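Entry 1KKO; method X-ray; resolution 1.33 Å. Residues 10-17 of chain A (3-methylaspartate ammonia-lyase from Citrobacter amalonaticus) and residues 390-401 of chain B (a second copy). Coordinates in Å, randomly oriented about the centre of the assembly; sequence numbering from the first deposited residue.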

# COMPACT_ATOMS: atom_id res chain seq x y z
N ALA A 10 -1.49 -18.17 -2.84
CA ALA A 10 -2.64 -17.40 -2.36
C ALA A 10 -2.18 -16.20 -1.57
O ALA A 10 -1.16 -16.25 -0.88
N GLY A 11 -2.91 -15.10 -1.68
CA GLY A 11 -2.62 -13.92 -0.88
C GLY A 11 -3.84 -13.06 -0.72
O GLY A 11 -4.96 -13.39 -1.13
N TYR A 12 -3.62 -11.95 -0.04
CA TYR A 12 -4.65 -10.95 0.14
C TYR A 12 -4.39 -9.78 -0.78
O TYR A 12 -3.25 -9.32 -0.91
N SER A 13 -5.44 -9.30 -1.44
CA SER A 13 -5.38 -8.08 -2.22
C SER A 13 -5.63 -6.89 -1.28
O SER A 13 -5.84 -7.06 -0.08
N SER A 14 -5.60 -5.68 -1.82
CA SER A 14 -5.58 -4.49 -0.97
C SER A 14 -6.94 -3.91 -0.62
O SER A 14 -7.01 -2.80 -0.11
N PHE A 15 -8.02 -4.64 -0.84
CA PHE A 15 -9.28 -4.20 -0.30
C PHE A 15 -10.18 -5.40 -0.03
O PHE A 15 -9.73 -6.39 0.55
N TYR A 16 -11.44 -5.30 -0.44
CA TYR A 16 -12.49 -6.26 -0.16
C TYR A 16 -13.31 -6.48 -1.41
O TYR A 16 -13.38 -5.62 -2.29
N PHE A 17 -13.90 -7.66 -1.50
CA PHE A 17 -14.96 -7.93 -2.47
C PHE A 17 -16.26 -7.54 -1.79
O PHE A 17 -16.57 -8.06 -0.72
N GLY B 390 -3.56 2.41 6.07
CA GLY B 390 -4.75 1.76 5.55
C GLY B 390 -4.88 0.29 5.92
O GLY B 390 -5.96 -0.30 5.77
N PHE B 391 -3.77 -0.29 6.40
CA PHE B 391 -3.65 -1.70 6.79
C PHE B 391 -3.70 -2.68 5.60
O PHE B 391 -2.81 -3.53 5.44
N ASP B 392 -4.73 -2.58 4.76
CA ASP B 392 -4.91 -3.54 3.70
C ASP B 392 -3.69 -3.61 2.81
O ASP B 392 -3.24 -4.69 2.41
N GLU B 393 -3.20 -2.44 2.43
CA GLU B 393 -2.08 -2.35 1.51
C GLU B 393 -0.83 -2.96 2.11
O GLU B 393 -0.12 -3.71 1.46
N GLY B 394 -0.54 -2.63 3.37
CA GLY B 394 0.60 -3.19 4.05
C GLY B 394 0.52 -4.70 4.17
O GLY B 394 1.52 -5.38 4.01
N LEU B 395 -0.67 -5.22 4.42
CA LEU B 395 -0.81 -6.67 4.54
C LEU B 395 -0.52 -7.32 3.20
O LEU B 395 0.21 -8.31 3.11
N ASN B 396 -1.09 -6.76 2.14
CA ASN B 396 -0.83 -7.25 0.80
C ASN B 396 0.69 -7.30 0.53
O ASN B 396 1.22 -8.31 0.05
N ILE B 397 1.38 -6.22 0.87
CA ILE B 397 2.81 -6.14 0.64
C ILE B 397 3.59 -7.16 1.45
O ILE B 397 4.42 -7.89 0.91
N VAL B 398 3.33 -7.22 2.75
CA VAL B 398 4.15 -8.04 3.63
C VAL B 398 3.77 -9.51 3.57
O VAL B 398 4.62 -10.38 3.37
N PHE B 399 2.48 -9.81 3.73
CA PHE B 399 2.05 -11.21 3.74
C PHE B 399 2.35 -11.87 2.40
O PHE B 399 2.85 -12.99 2.37
N ASN B 400 2.04 -11.19 1.29
CA ASN B 400 2.21 -11.85 -0.00
C ASN B 400 3.68 -12.03 -0.37
O ASN B 400 4.05 -13.05 -0.94
N GLU B 401 4.53 -11.05 -0.06
CA GLU B 401 5.96 -11.26 -0.30
C GLU B 401 6.45 -12.43 0.54
O GLU B 401 7.24 -13.24 0.08

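Strand 10-13 of chain A runs nearly antiparallel to helix 392-401 of chain B: the axes come within 7.3 Å at 163°, and the two stretches together bury 535 Å², both sides summed. A10(A) keeps its side chain out of contact, but its O accepts from water 1 (2.7 Å), which also donates to N400(B) OD1 (3.0 Å). At G11(A) the backbone itself is the packing surface, with CA 3.2 Å from N400(B) OD1; an ideal CB would lie 2.3 Å from that oxygen, a clash, so the close approach depends on the absent side chain.

Both backbone polar atoms of Y12(A), N and O, are bound by one carboxamide. N400(B), pointing toward the strand with chi1 m, accepts from Y12(A) N at OD1 (3.1 Å, 147°) and donates from ND2 to Y12(A) O (2.9 Å, 144°). The CA-to-CB bond of Y12(A) points sideways, and with chi1 m its ring lies against the helix side chains. Its CD2 meets L395(B) CD2 at 3.7 Å and F399(B) CE2 at 3.6 Å, both of those side chains being chi1 t and directed toward chain A. The two aromatic rings are oblique, with planes at 38° and centroids 5.4 Å apart.

S13(A), chi1 p, points away, but its O is linked to D392(B) O by water 2, which donates to each at 2.7 Å. S14(A), chi1 m, accepts at OG from N396(B) ND2 (2.7 Å, 146°), the asparagine being chi1 t. Water 3 lies 2.9 Å from the same OG and donates to E393(B) O (3.1 Å).

At the corner, D392(B), chi1 m, points toward chain A. Its CB is 3.1 Å from S14(A) O and its OD2 3.7 Å from CD1 of F15(A), a t rotamer that starts away but ends nearer. Y16(A), chi1 m, starts sideways, but its end comes nearer, and its OH donates to D392(B) OD1 at 2.7 Å. F17(A) makes no contact.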

# COMPACT_ATOMS: atom_id res chain seq x y z
CB ALA A 10 -3.53 -18.28 -1.48
CB TYR A 12 -4.69 -10.46 1.60
CG TYR A 12 -5.26 -11.49 2.57
CD1 TYR A 12 -6.59 -11.82 2.54
CD2 TYR A 12 -4.45 -12.11 3.49
CE1 TYR A 12 -7.11 -12.74 3.40
CE2 TYR A 12 -4.96 -13.04 4.37
CZ TYR A 12 -6.29 -13.35 4.32
OH TYR A 12 -6.81 -14.27 5.19
CB SER A 13 -6.35 -8.11 -3.38
OG SER A 13 -7.68 -8.27 -2.93
CB SER A 14 -4.70 -3.42 -1.59
OG SER A 14 -3.33 -3.75 -1.44
CB PHE A 15 -9.92 -3.03 -1.07
CG PHE A 15 -10.81 -2.17 -0.19
CD1 PHE A 15 -10.26 -1.54 0.93
CD2 PHE A 15 -12.16 -2.05 -0.42
CE1 PHE A 15 -11.05 -0.84 1.78
CE2 PHE A 15 -12.95 -1.30 0.44
CZ PHE A 15 -12.39 -0.71 1.53
CB TYR A 16 -13.41 -5.73 1.00
CG TYR A 16 -12.56 -5.60 2.22
CD1 TYR A 16 -11.74 -4.51 2.39
CD2 TYR A 16 -12.46 -6.65 3.12
CE1 TYR A 16 -10.85 -4.46 3.43
CE2 TYR A 16 -11.57 -6.61 4.15
CZ TYR A 16 -10.75 -5.52 4.29
OH TYR A 16 -9.82 -5.47 5.29
CB PHE A 17 -15.02 -9.41 -2.83
CG PHE A 17 -13.84 -9.90 -3.62
CD1 PHE A 17 -13.56 -9.37 -4.86
CD2 PHE A 17 -13.04 -10.91 -3.12
CE1 PHE A 17 -12.48 -9.83 -5.58
CE2 PHE A 17 -11.98 -11.37 -3.87
CZ PHE A 17 -11.70 -10.82 -5.08
CB PHE B 391 -4.66 -2.12 7.89
CG PHE B 391 -4.80 -3.61 7.98
CD1 PHE B 391 -5.90 -4.23 7.43
CD2 PHE B 391 -3.79 -4.40 8.51
CE1 PHE B 391 -6.00 -5.59 7.42
CE2 PHE B 391 -3.91 -5.77 8.51
CZ PHE B 391 -5.03 -6.34 7.96
CB ASP B 392 -6.13 -3.18 2.86
CG ASP B 392 -7.36 -3.12 3.66
OD1 ASP B 392 -7.76 -4.18 4.20
OD2 ASP B 392 -7.97 -2.04 3.80
CB GLU B 393 -1.85 -0.89 1.14
CG GLU B 393 -3.03 -0.24 0.45
CD GLU B 393 -3.97 0.54 1.35
OE1 GLU B 393 -4.43 1.62 0.93
OE2 GLU B 393 -4.28 0.04 2.46
CB LEU B 395 -2.18 -7.09 5.04
CG LEU B 395 -2.36 -8.60 5.17
CD1 LEU B 395 -1.56 -9.18 6.31
CD2 LEU B 395 -3.83 -8.93 5.34
CB ASN B 396 -1.57 -6.32 -0.16
CG ASN B 396 -1.42 -6.67 -1.61
OD1 ASN B 396 -0.55 -7.46 -2.04
ND2 ASN B 396 -2.30 -6.06 -2.39
CB ILE B 397 3.29 -4.71 0.93
CG1 ILE B 397 2.81 -3.75 -0.16
CG2 ILE B 397 4.80 -4.63 1.08
CD1 ILE B 397 2.77 -2.32 0.24
CB VAL B 398 4.08 -7.51 5.07
CG1 VAL B 398 4.76 -8.45 6.06
CG2 VAL B 398 4.72 -6.13 5.15
CB PHE B 399 0.54 -11.24 4.02
CG PHE B 399 -0.06 -12.60 4.24
CD1 PHE B 399 0.16 -13.32 5.41
CD2 PHE B 399 -0.96 -13.11 3.33
CE1 PHE B 399 -0.46 -14.54 5.61
CE2 PHE B 399 -1.58 -14.32 3.55
CZ PHE B 399 -1.33 -15.03 4.70
CB ASN B 400 1.46 -11.15 -1.12
CG ASN B 400 -0.03 -11.11 -0.90
OD1 ASN B 400 -0.57 -11.66 0.07
ND2 ASN B 400 -0.70 -10.45 -1.81
CB GLU B 401 6.77 -10.02 0.02
CG GLU B 401 8.27 -10.19 -0.26
CD GLU B 401 8.64 -10.24 -1.74
OE1 GLU B 401 7.76 -10.06 -2.60
OE2 GLU B 401 9.84 -10.44 -2.04
O HOH W 1 0.24 -14.47 0.52
O HOH W 2 -4.82 -6.92 2.41
O HOH W 3 -0.52 -3.06 -1.52